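Side-chain contacts in uncharacterized protein (Staphylococcus saprophyticus subsp. saprophyticus ATCC 15305, PDB 3FOJ), which is of unknown function but folds as a single rhodanese-like domain, a family whose active members commonly carry sulfur from donor to acceptor on a cysteine: residues Glu2-Val6 with Thr7-Glu11; Gln74-Gln78 with Asn79-Ala83. One frame throughout, in Å; residues are numbered along the deposited sequence.

Contact 1. Residues Glu2-Val6 with Thr7-Glu11; sequences ESITV and TELKE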
loop_
_atom_site.group_PDB
_atom_site.type_symbol
_atom_site.label_atom_id
_atom_site.label_comp_id
_atom_site.label_asym_id
_atom_site.label_seq_id
_atom_site.Cartn_x
_atom_site.Cartn_y
_atom_site.Cartn_z
ATOM N N GLU A 2 1.971 -4.084 12.030
ATOM C CA GLU A 2 2.254 -5.263 11.226
ATOM C C GLU A 2 2.957 -4.849 9.946
ATOM O O GLU A 2 2.710 -3.765 9.412
ATOM C CB GLU A 2 0.964 -5.988 10.858
ATOM C CG GLU A 2 0.158 -6.468 12.041
ATOM C CD GLU A 2 -1.117 -7.144 11.609
ATOM O OE1 GLU A 2 -1.030 -8.116 10.831
ATOM O OE2 GLU A 2 -2.204 -6.705 12.046
ATOM N N SER A 3 3.821 -5.723 9.450
ATOM C CA SER A 3 4.544 -5.436 8.224
ATOM C C SER A 3 4.943 -6.714 7.508
ATOM O O SER A 3 5.023 -7.785 8.108
ATOM C CB SER A 3 5.801 -4.619 8.522
ATOM O OG SER A 3 6.778 -5.411 9.174
ATOM N N ILE A 4 5.179 -6.588 6.211
ATOM C CA ILE A 4 5.609 -7.711 5.396
ATOM C C ILE A 4 6.646 -7.160 4.432
ATOM O O ILE A 4 6.677 -5.957 4.169
ATOM C CB ILE A 4 4.445 -8.329 4.600
ATOM C CG1 ILE A 4 3.856 -7.301 3.634
ATOM C CG2 ILE A 4 3.388 -8.849 5.562
ATOM C CD1 ILE A 4 2.950 -7.912 2.577
ATOM N N THR A 5 7.500 -8.035 3.915
ATOM C CA THR A 5 8.535 -7.610 2.984
ATOM C C THR A 5 7.995 -7.595 1.560
ATOM O O THR A 5 6.914 -8.122 1.288
ATOM C CB THR A 5 9.744 -8.554 3.035
ATOM O OG1 THR A 5 9.340 -9.862 2.614
ATOM C CG2 THR A 5 10.304 -8.624 4.456
ATOM N N VAL A 6 8.746 -6.984 0.648
ATOM C CA VAL A 6 8.311 -6.930 -0.741
ATOM C C VAL A 6 8.324 -8.322 -1.346
ATOM O O VAL A 6 7.513 -8.634 -2.214
ATOM C CB VAL A 6 9.198 -5.993 -1.586
ATOM C CG1 VAL A 6 8.997 -4.559 -1.136
ATOM C CG2 VAL A 6 10.654 -6.393 -1.465
ATOM N N THR A 7 9.241 -9.165 -0.877
ATOM C CA THR A 7 9.322 -10.529 -1.371
ATOM C C THR A 7 8.052 -11.270 -0.968
ATOM O O THR A 7 7.483 -12.023 -1.762
ATOM C CB THR A 7 10.557 -11.255 -0.797
ATOM O OG1 THR A 7 11.744 -10.636 -1.305
ATOM C CG2 THR A 7 10.547 -12.727 -1.190
ATOM N N GLU A 8 7.604 -11.044 0.265
ATOM C CA GLU A 8 6.386 -11.677 0.762
ATOM C C GLU A 8 5.176 -11.152 0.001
ATOM O O GLU A 8 4.255 -11.904 -0.307
ATOM C CB GLU A 8 6.174 -11.378 2.243
ATOM C CG GLU A 8 7.220 -11.919 3.180
ATOM C CD GLU A 8 6.818 -11.712 4.624
ATOM O OE1 GLU A 8 5.926 -12.448 5.101
ATOM O OE2 GLU A 8 7.377 -10.806 5.275
ATOM N N LEU A 9 5.176 -9.855 -0.287
ATOM C CA LEU A 9 4.062 -9.254 -1.009
ATOM C C LEU A 9 3.935 -9.831 -2.414
ATOM O O LEU A 9 2.830 -10.118 -2.867
ATOM C CB LEU A 9 4.226 -7.733 -1.093
ATOM C CG LEU A 9 3.085 -6.984 -1.797
ATOM C CD1 LEU A 9 1.762 -7.241 -1.084
ATOM C CD2 LEU A 9 3.397 -5.499 -1.827
ATOM N N LYS A 10 5.059 -10.004 -3.102
ATOM C CA LYS A 10 5.019 -10.555 -4.455
ATOM C C LYS A 10 4.512 -11.994 -4.459
ATOM O O LYS A 10 3.753 -12.385 -5.345
ATOM C CB LYS A 10 6.401 -10.487 -5.116
ATOM C CG LYS A 10 6.823 -9.072 -5.493
ATOM C CD LYS A 10 8.171 -9.036 -6.190
ATOM C CE LYS A 10 8.574 -7.605 -6.509
ATOM N NZ LYS A 10 9.953 -7.497 -7.055
ATOM N N GLU A 11 4.924 -12.783 -3.472
ATOM C CA GLU A 11 4.479 -14.171 -3.408
ATOM C C GLU A 11 2.977 -14.258 -3.171
ATOM O O GLU A 11 2.361 -15.289 -3.436
ATOM C CB GLU A 11 5.232 -14.933 -2.315
ATOM C CG GLU A 11 6.681 -15.228 -2.668
ATOM C CD GLU A 11 7.317 -16.240 -1.731
ATOM O OE1 GLU A 11 6.764 -17.351 -1.592
ATOM O OE2 GLU A 11 8.371 -15.926 -1.141
#
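Thr5 and Glu8 clasp each other across the first turn of the helix that follows strand 3-4, their side chains crossing at about a right angle. Thr5 is the N-cap: chi1 of 63° tucks OG1 between its own backbone N and carbonyl carbon, where it accepts from Glu8 N at 3.2 Å. Glu8 answers with its carboxylate. Its CG lies beside the backbone N (chi1 -64°) and the extended chain runs back past Thr5 OG1, CG approaching that oxygen to 3.0 Å, until OE2 accepts a hydrogen bond from Thr5 N at 3.1 Å. The N-H points nearly straight at OE2 (163°) but meets it from above the carboxylate plane. Together the two bonds make a capping box.

On another side of the turn the apolar residues meet: Ile4 CD1 lies 3.9 Å from Leu9 CB, the branches crossing obliquely. Threonine suits the cap with a short acceptor, glutamate with a chain long enough to reach back. Two amides that have no partner in the helical pattern are thereby satisfied, and the negative carboxylate beside the helix's first turn probably interacts favourably with the helix dipole.

Contact 2. Residues Gln74-Gln78 with Asn79-Ala83; sequences QYLEQ and NGVNA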
loop_
_atom_site.group_PDB
_atom_site.type_symbol
_atom_site.label_atom_id
_atom_site.label_comp_id
_atom_site.label_asym_id
_atom_site.label_seq_id
_atom_site.Cartn_x
_atom_site.Cartn_y
_atom_site.Cartn_z
ATOM N N GLN A 74 -0.170 3.211 10.923
ATOM C CA GLN A 74 -0.490 3.557 12.307
ATOM C C GLN A 74 -1.750 4.416 12.359
ATOM O O GLN A 74 -2.627 4.206 13.200
ATOM C CB GLN A 74 0.675 4.304 12.956
ATOM C CG GLN A 74 1.887 3.431 13.238
ATOM C CD GLN A 74 2.936 4.145 14.062
ATOM O OE1 GLN A 74 3.528 5.129 13.619
ATOM N NE2 GLN A 74 3.168 3.655 15.274
ATOM N N TYR A 75 -1.840 5.381 11.452
ATOM C CA TYR A 75 -3.001 6.253 11.395
ATOM C C TYR A 75 -4.262 5.434 11.120
ATOM O O TYR A 75 -5.281 5.596 11.792
ATOM C CB TYR A 75 -2.817 7.301 10.296
ATOM C CG TYR A 75 -3.992 8.231 10.162
ATOM C CD1 TYR A 75 -4.183 9.282 11.061
ATOM C CD2 TYR A 75 -4.945 8.033 9.168
ATOM C CE1 TYR A 75 -5.295 10.106 10.970
ATOM C CE2 TYR A 75 -6.061 8.851 9.069
ATOM C CZ TYR A 75 -6.232 9.884 9.973
ATOM O OH TYR A 75 -7.343 10.683 9.887
ATOM N N LEU A 76 -4.191 4.546 10.131
ATOM C CA LEU A 76 -5.337 3.713 9.789
ATOM C C LEU A 76 -5.766 2.827 10.958
ATOM O O LEU A 76 -6.950 2.761 11.285
ATOM C CB LEU A 76 -5.022 2.854 8.559
ATOM C CG LEU A 76 -4.883 3.649 7.256
ATOM C CD1 LEU A 76 -4.456 2.714 6.141
ATOM C CD2 LEU A 76 -6.209 4.327 6.907
ATOM N N GLU A 77 -4.809 2.157 11.597
ATOM C CA GLU A 77 -5.133 1.289 12.728
ATOM C C GLU A 77 -5.794 2.067 13.865
ATOM O O GLU A 77 -6.702 1.563 14.527
ATOM C CB GLU A 77 -3.871 0.588 13.247
ATOM C CG GLU A 77 -3.360 -0.559 12.369
ATOM C CD GLU A 77 -4.180 -1.841 12.505
ATOM O OE1 GLU A 77 -4.936 -1.987 13.492
ATOM O OE2 GLU A 77 -4.049 -2.720 11.627
ATOM N N GLN A 78 -5.350 3.301 14.081
ATOM C CA GLN A 78 -5.913 4.138 15.137
ATOM C C GLN A 78 -7.286 4.687 14.752
ATOM O O GLN A 78 -7.928 5.402 15.527
ATOM C CB GLN A 78 -4.933 5.266 15.487
ATOM C CG GLN A 78 -3.618 4.735 16.059
ATOM C CD GLN A 78 -2.616 5.817 16.416
ATOM O OE1 GLN A 78 -1.447 5.526 16.678
ATOM N NE2 GLN A 78 -3.066 7.064 16.437
ATOM N N ASN A 79 -7.735 4.347 13.546
ATOM C CA ASN A 79 -9.048 4.761 13.071
ATOM C C ASN A 79 -9.909 3.529 12.757
ATOM O O ASN A 79 -10.895 3.606 12.023
ATOM C CB ASN A 79 -8.908 5.689 11.851
ATOM C CG ASN A 79 -8.620 7.135 12.251
ATOM O OD1 ASN A 79 -9.511 7.851 12.714
ATOM N ND2 ASN A 79 -7.374 7.564 12.087
ATOM N N GLY A 80 -9.516 2.386 13.322
ATOM C CA GLY A 80 -10.272 1.154 13.149
ATOM C C GLY A 80 -10.088 0.351 11.875
ATOM O O GLY A 80 -10.875 -0.551 11.593
ATOM N N VAL A 81 -9.052 0.665 11.109
ATOM C CA VAL A 81 -8.786 -0.034 9.859
ATOM C C VAL A 81 -7.657 -1.048 10.022
ATOM O O VAL A 81 -6.708 -0.814 10.770
ATOM C CB VAL A 81 -8.399 0.975 8.751
ATOM C CG1 VAL A 81 -8.059 0.239 7.460
ATOM C CG2 VAL A 81 -9.542 1.957 8.524
ATOM N N ASN A 82 -7.766 -2.177 9.327
ATOM C CA ASN A 82 -6.732 -3.205 9.384
ATOM C C ASN A 82 -5.725 -2.915 8.282
ATOM O O ASN A 82 -6.046 -3.019 7.100
ATOM C CB ASN A 82 -7.336 -4.593 9.175
ATOM C CG ASN A 82 -8.474 -4.875 10.126
ATOM O OD1 ASN A 82 -9.647 -4.697 9.784
ATOM N ND2 ASN A 82 -8.137 -5.297 11.338
ATOM N N ALA A 83 -4.505 -2.557 8.669
ATOM C CA ALA A 83 -3.473 -2.227 7.692
ATOM C C ALA A 83 -2.127 -2.871 8.001
ATOM O O ALA A 83 -1.783 -3.100 9.159
ATOM C CB ALA A 83 -3.316 -0.718 7.604
#
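A Schellman motif ends helix 67-77, with Gly80 as its C-prime residue; a positive phi there, easy for a residue without a side chain, turns the chain toward strand 82-86. Leu76 O accepts two amides from opposite faces of its carbonyl plane, Val81 N at 3.0 Å and Asn79 N at 2.9 Å, while Gly80 N returns to Glu77 O at 3.2 Å.

Side chains reinforce the turn. Asn79 folds back over the last helical turn, and its ND2 donates to Tyr75 O at 2.9 Å. The same nitrogen sits 3.3 Å above the plane of the Tyr75 ring, over its centre, with amide and ring planes 51° apart. Tyr75 can offer that face because its CG is anti to the backbone N. Glu77 is bent at chi2 (-76°), which swings the carboxylate round to the emerging strand; OE2 accepts from Ala83 N at 3.0 Å along an almost straight N-H (170°), from above the carboxylate plane. Leucine and alanine suit the inner side, where Leu76 CD1 meets Ala83 CB at 3.9 Å and Leu76 CB packs on Val81 CB.

The turn belongs to the beta-alpha-beta unit of strand 58-62, helix 67-77 and strand 82-86: Leu76 reaches Ile61 on the first strand, and Tyr75 rests on Ile46 and Pro47 of a loop.

Contacts 1 and 2 come in series along the chain and handle the two ends of helices: residues 2-11 start one with a capping box, residues 74-83 finish another with a Schellman motif. In each, a glutamate carboxylate accepts a backbone amide at the junction between helix and strand. Their centres lie 19 Å apart and their nearest atoms about 4 Å, without touching. The parallel sheet joins them, since outermost strand 3-4 runs beside strand 82-86, with backbone bonds from Glu2 and Ile4 to Asn85 and from Ile4 to Glu87. Contact 2 thus leads into the strand on which Ile4 and Leu9 of contact 1 pack, through Val84 and Val86 respectively.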